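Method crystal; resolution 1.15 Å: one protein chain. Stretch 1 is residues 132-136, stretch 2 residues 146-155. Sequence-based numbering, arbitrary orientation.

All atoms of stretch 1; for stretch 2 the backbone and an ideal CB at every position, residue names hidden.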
ATOM      1  N   PHE A 132      10.412   2.722  -5.791  1.00 12.79           N
ATOM      2  CA  PHE A 132      10.286   1.555  -6.648  1.00 12.01           C
ATOM      3  C   PHE A 132      10.128   2.091  -8.077  1.00 11.59           C
ATOM      4  O   PHE A 132       9.177   2.813  -8.342  1.00 13.18           O
ATOM      5  CB  PHE A 132       9.099   0.637  -6.253  1.00 13.05           C
ATOM      6  CG  PHE A 132       9.266   0.206  -4.797  1.00 11.75           C
ATOM      7  CD1 PHE A 132      10.187  -0.752  -4.455  1.00 12.72           C
ATOM      8  CD2 PHE A 132       8.568   0.815  -3.794  1.00 12.95           C
ATOM      9  CE1 PHE A 132      10.401  -1.070  -3.111  1.00 12.91           C
ATOM     10  CE2 PHE A 132       8.736   0.513  -2.446  1.00 13.45           C
ATOM     11  CZ  PHE A 132       9.699  -0.426  -2.120  1.00 13.94           C
ATOM     12  N   SER A 133      11.065   1.747  -8.947  1.00 11.11           N
ATOM     13  CA  SER A 133      11.116   2.248 -10.288  1.00 11.56           C
ATOM     14  C   SER A 133      11.107   1.063 -11.265  1.00 10.48           C
ATOM     15  O   SER A 133      11.568  -0.033 -10.963  1.00 11.62           O
ATOM     16  CB  SER A 133      12.338   3.123 -10.512  1.00 13.96           C
ATOM     17  OG  SER A 133      12.355   4.232  -9.640  1.00 15.34           O
ATOM     18  N   PHE A 134      10.568   1.361 -12.436  1.00 10.81           N
ATOM     19  CA  PHE A 134      10.351   0.366 -13.487  1.00 10.66           C
ATOM     20  C   PHE A 134      10.589   0.986 -14.845  1.00 11.61           C
ATOM     21  O   PHE A 134      10.220   2.111 -15.062  1.00 11.92           O
ATOM     22  CB  PHE A 134       8.935  -0.181 -13.473  1.00 11.43           C
ATOM     23  CG  PHE A 134       8.385  -0.619 -12.127  1.00 10.85           C
ATOM     24  CD1 PHE A 134       7.913   0.320 -11.234  1.00 13.18           C
ATOM     25  CD2 PHE A 134       8.366  -1.959 -11.761  1.00 12.65           C
ATOM     26  CE1 PHE A 134       7.432  -0.081 -10.008  1.00 13.89           C
ATOM     27  CE2 PHE A 134       7.852  -2.349 -10.531  1.00 12.72           C
ATOM     28  CZ  PHE A 134       7.404  -1.400  -9.656  1.00 14.01           C
ATOM     29  N   ILE A 135      11.147   0.183 -15.750  1.00 11.07           N
ATOM     30  CA  ILE A 135      11.236   0.507 -17.161  1.00 11.35           C
ATOM     31  C   ILE A 135      10.366  -0.511 -17.873  1.00 11.57           C
ATOM     32  O   ILE A 135      10.624  -1.725 -17.735  1.00 11.90           O
ATOM     33  CB  ILE A 135      12.680   0.518 -17.685  1.00 12.45           C
ATOM     34  CG1 ILE A 135      13.518   1.579 -16.955  1.00 13.65           C
ATOM     35  CG2 ILE A 135      12.793   0.751 -19.180  1.00 15.33           C
ATOM     36  CD1 ILE A 135      15.024   1.459 -17.203  1.00 17.33           C
ATOM     37  N   PHE A 136       9.360  -0.032 -18.574  1.00 12.03           N
ATOM     38  CA  PHE A 136       8.481  -0.859 -19.394  1.00 12.59           C
ATOM     39  C   PHE A 136       8.769  -0.666 -20.906  1.00 11.59           C
ATOM     40  O   PHE A 136       9.163   0.432 -21.314  1.00 11.88           O
ATOM     41  CB  PHE A 136       7.042  -0.462 -19.164  1.00 15.04           C
ATOM     42  CG  PHE A 136       6.273  -0.963 -17.974  1.00 15.20           C
ATOM     43  CD1 PHE A 136       6.885  -1.583 -16.886  1.00 15.21           C
ATOM     44  CD2 PHE A 136       4.870  -0.813 -17.942  1.00 15.88           C
ATOM     45  CE1 PHE A 136       6.157  -2.097 -15.827  1.00 17.53           C
ATOM     46  CE2 PHE A 136       4.116  -1.342 -16.886  1.00 17.42           C
ATOM     47  CZ  PHE A 136       4.773  -1.958 -15.842  1.00 18.89           C
ATOM     48  N   UNK A 146      15.990   4.314 -25.759  1.00 16.93           N
ATOM     49  CA  UNK A 146      14.856   4.457 -24.867  1.00 15.83           C
ATOM     50  C   UNK A 146      15.207   4.226 -23.408  1.00 14.78           C
ATOM     51  O   UNK A 146      14.690   4.932 -22.530  1.00 17.14           O
ATOM     52  CB  UNK A 146      13.748   3.488 -25.285  1.00 15.83           C
ATOM     53  N   UNK A 147      16.064   3.222 -23.153  1.00 15.54           N
ATOM     54  CA  UNK A 147      16.586   2.998 -21.810  1.00 15.38           C
ATOM     55  C   UNK A 147      17.217   4.269 -21.292  1.00 15.41           C
ATOM     56  O   UNK A 147      16.977   4.626 -20.142  1.00 17.71           O
ATOM     57  CB  UNK A 147      17.600   1.852 -21.796  1.00 15.38           C
ATOM     58  N   UNK A 148      17.996   4.964 -22.098  1.00 16.79           N
ATOM     59  CA  UNK A 148      18.667   6.187 -21.672  1.00 18.79           C
ATOM     60  C   UNK A 148      17.688   7.326 -21.364  1.00 18.72           C
ATOM     61  O   UNK A 148      17.941   8.163 -20.501  1.00 19.59           O
ATOM     62  CB  UNK A 148      19.653   6.635 -22.753  1.00 18.79           C
ATOM     63  N   UNK A 149      16.553   7.314 -22.071  1.00 18.14           N
ATOM     64  CA  UNK A 149      15.512   8.289 -21.732  1.00 17.84           C
ATOM     65  C   UNK A 149      15.042   8.066 -20.317  1.00 17.76           C
ATOM     66  O   UNK A 149      14.905   9.011 -19.516  1.00 18.87           O
ATOM     67  CB  UNK A 149      14.332   8.198 -22.702  1.00 17.84           C
ATOM     68  N   UNK A 150      14.770   6.771 -19.970  1.00 15.78           N
ATOM     69  CA  UNK A 150      14.360   6.546 -18.599  1.00 17.20           C
ATOM     70  C   UNK A 150      15.499   6.859 -17.629  1.00 18.82           C
ATOM     71  O   UNK A 150      15.191   7.419 -16.584  1.00 19.04           O
ATOM     72  CB  UNK A 150      13.887   5.102 -18.419  1.00 17.20           C
ATOM     73  N   UNK A 151      16.737   6.527 -17.978  1.00 18.97           N
ATOM     74  CA  UNK A 151      17.835   6.809 -17.051  1.00 19.95           C
ATOM     75  C   UNK A 151      17.850   8.286 -16.716  1.00 22.39           C
ATOM     76  O   UNK A 151      18.026   8.632 -15.551  1.00 22.83           O
ATOM     77  CB  UNK A 151      19.180   6.381 -17.642  1.00 19.95           C
ATOM     78  N   UNK A 152      17.677   9.116 -17.770  1.00 19.62           N
ATOM     79  CA  UNK A 152      17.694  10.562 -17.570  1.00 20.75           C
ATOM     80  C   UNK A 152      16.582  10.977 -16.632  1.00 22.55           C
ATOM     81  O   UNK A 152      16.761  11.751 -15.700  1.00 24.18           O
ATOM     82  CB  UNK A 152      17.563  11.298 -18.905  1.00 20.75           C
ATOM     83  N   UNK A 153      15.396  10.403 -16.868  1.00 22.44           N
ATOM     84  CA  UNK A 153      14.220  10.773 -16.082  1.00 20.27           C
ATOM     85  C   UNK A 153      14.392  10.431 -14.613  1.00 20.62           C
ATOM     86  O   UNK A 153      14.019  11.201 -13.731  1.00 21.83           O
ATOM     87  CB  UNK A 153      12.974  10.076 -16.632  1.00 20.27           C
ATOM     88  N   UNK A 154      14.960   9.252 -14.362  1.00 18.65           N
ATOM     89  CA  UNK A 154      15.157   8.876 -12.969  1.00 19.49           C
ATOM     90  C   UNK A 154      16.288   9.662 -12.318  1.00 21.46           C
ATOM     91  O   UNK A 154      16.153  10.020 -11.133  1.00 20.28           O
ATOM     92  CB  UNK A 154      15.441   7.376 -12.867  1.00 19.49           C
ATOM     93  N   UNK A 155      17.351   9.922 -13.059  1.00 22.17           N
ATOM     94  CA  UNK A 155      18.428  10.760 -12.503  1.00 23.15           C
ATOM     95  C   UNK A 155      17.908  12.129 -12.155  1.00 24.83           C
ATOM     96  O   UNK A 155      18.312  12.742 -11.154  1.00 26.20           O
ATOM     97  CB  UNK A 155      19.593  10.883 -13.487  1.00 23.15           C
TER

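Stretch 2 is a helix that runs nearly antiparallel to the strand of stretch 1, at 158°, with the axes approaching to 9.5 Å. The strand alternates: S133 and I135 point toward the helix, while F132, F134 and F136 point away. It therefore offers a small hydroxyl, a branched apolar side chain and the backbone carbonyl between them.

At position 146 CA-to-CB points toward the strand, yet nothing of stretch 1 lies within 5.5 Å of the ideal CB. The backbone restricts little beyond what a helix requires, and many residues would fit. The deposited residue is Y146; with chi1 in the m well its ring leads away from the strand and makes no contact with it.

Position 147 points sideways, with its ideal CB 5.3 Å from I135 CD1. A medium apolar side chain could reach that methyl from the flank; a longer one could pass it by. The residue is V147, chi1 t, whose CG1 lies 4.5 Å from I135 CD1, a loose apolar contact at the tip of the isoleucine.

Position 148 points away and 149 is out of reach, so the strand sets no demand on either, and polar or charged side chains are as acceptable as any. They are K148 and K149, both extending clear of stretch 1.

Position 150 is the tightest. It points toward the strand, its CA is 6.9 Å from the CA of I135, and its ideal CB is already 3.8 Å from I135 CG1. With so little room directly ahead, a small residue such as alanine, serine or cysteine suits best, and an apolar character matches the isoleucine. It is C150, whose CB packs on I135 CG1 at 3.8 Å; chi1 is m, and the residue is covalently bonded to a group elsewhere in the structure.

Position 151 points away, and 152 and 153 are out of reach; helix-favouring residues of almost any polarity would do. They are E151, A152 and A153. The two alanines suit a helix well, and E151 has an extended chain that can serve a partner one turn on.

Position 154 points toward the strand again, one turn after 150, but its CA is 8.2 Å from the CA of S133 and its ideal CB is 5.5 Å from S133 OG. The wider gap calls for a larger side chain; leucine, methionine or an aromatic could all span it. The residue is F154, chi1 m. Its CE1 lies 3.3 Å from S133 OG, its CZ is 3.6 Å from F134 O, which sits at the ring edge near the ring plane, and its CE2 is 4.3 Å from I135 CG1. One flat ring thus touches three consecutive strand residues, by packing and without a hydrogen bond.

Position 155 is out of reach, free for a polar residue. K155 uses its NZ in a salt bridge to E151 OE2 at 3.2 Å, with a weak hydrogen bond, linking successive turns.

Stretch 2, residues 146-155: YVKKCEAAFK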
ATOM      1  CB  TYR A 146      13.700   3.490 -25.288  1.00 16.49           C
ATOM      2  CG  TYR A 146      13.309   3.680 -26.739  1.00 17.03           C
ATOM      3  CD1 TYR A 146      12.852   4.895 -27.206  1.00 17.63           C
ATOM      4  CD2 TYR A 146      13.434   2.659 -27.667  1.00 19.20           C
ATOM      5  CE1 TYR A 146      12.497   5.132 -28.516  1.00 19.19           C
ATOM      6  CE2 TYR A 146      13.084   2.883 -29.013  1.00 21.70           C
ATOM      7  CZ  TYR A 146      12.614   4.094 -29.413  1.00 21.99           C
ATOM      8  OH  TYR A 146      12.293   4.280 -30.727  1.00 23.76           O
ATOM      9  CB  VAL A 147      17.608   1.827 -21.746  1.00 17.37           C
ATOM     10  CG1 VAL A 147      18.206   1.706 -20.356  1.00 21.11           C
ATOM     11  CG2 VAL A 147      16.900   0.555 -22.230  1.00 16.56           C
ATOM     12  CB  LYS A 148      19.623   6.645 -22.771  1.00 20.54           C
ATOM     13  CG  LYS A 148      20.949   5.944 -22.953  1.00 32.43           C
ATOM     14  CD  LYS A 148      21.601   6.427 -24.265  1.00 44.83           C
ATOM     15  CE  LYS A 148      22.879   5.746 -24.681  1.00 56.04           C
ATOM     16  NZ  LYS A 148      22.757   4.310 -25.009  1.00 62.69           N
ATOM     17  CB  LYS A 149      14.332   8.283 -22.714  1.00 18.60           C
ATOM     18  CG  LYS A 149      14.804   8.793 -24.130  1.00 25.10           C
ATOM     19  CD  LYS A 149      13.753   8.528 -25.170  1.00 34.30           C
ATOM     20  CE  LYS A 149      14.318   8.132 -26.554  1.00 43.62           C
ATOM     21  NZ  LYS A 149      15.163   9.231 -27.072  1.00 60.46           N
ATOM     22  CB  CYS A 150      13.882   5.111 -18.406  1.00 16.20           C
ATOM     23  SG  CYS A 150      12.289   4.681 -19.138  1.00 14.70           S
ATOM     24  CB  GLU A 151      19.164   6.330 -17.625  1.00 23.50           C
ATOM     25  CG  GLU A 151      20.311   6.680 -16.659  1.00 35.63           C
ATOM     26  CD  GLU A 151      21.702   6.398 -17.210  1.00 43.43           C
ATOM     27  OE1 GLU A 151      21.848   6.100 -18.416  1.00 52.67           O
ATOM     28  OE2 GLU A 151      22.697   6.454 -16.449  1.00 54.45           O
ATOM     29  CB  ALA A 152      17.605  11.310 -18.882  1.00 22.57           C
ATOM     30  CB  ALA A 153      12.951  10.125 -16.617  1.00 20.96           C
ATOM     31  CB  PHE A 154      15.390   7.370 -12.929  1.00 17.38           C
ATOM     32  CG  PHE A 154      14.136   6.532 -13.195  1.00 15.59           C
ATOM     33  CD1 PHE A 154      13.113   6.572 -12.281  1.00 15.39           C
ATOM     34  CD2 PHE A 154      13.978   5.758 -14.310  1.00 15.62           C
ATOM     35  CE1 PHE A 154      11.971   5.821 -12.473  1.00 13.79           C
ATOM     36  CE2 PHE A 154      12.855   5.009 -14.517  1.00 15.23           C
ATOM     37  CZ  PHE A 154      11.797   5.082 -13.652  1.00 13.28           C
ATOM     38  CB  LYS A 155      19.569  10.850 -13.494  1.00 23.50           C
ATOM     39  CG  LYS A 155      20.506   9.646 -13.528  1.00 30.70           C
ATOM     40  CD  LYS A 155      21.403   9.766 -14.716  1.00 36.34           C
ATOM     41  CE  LYS A 155      22.796   9.254 -14.738  1.00 37.54           C
ATOM     42  NZ  LYS A 155      23.122   8.188 -13.778  1.00 45.34           N
TER
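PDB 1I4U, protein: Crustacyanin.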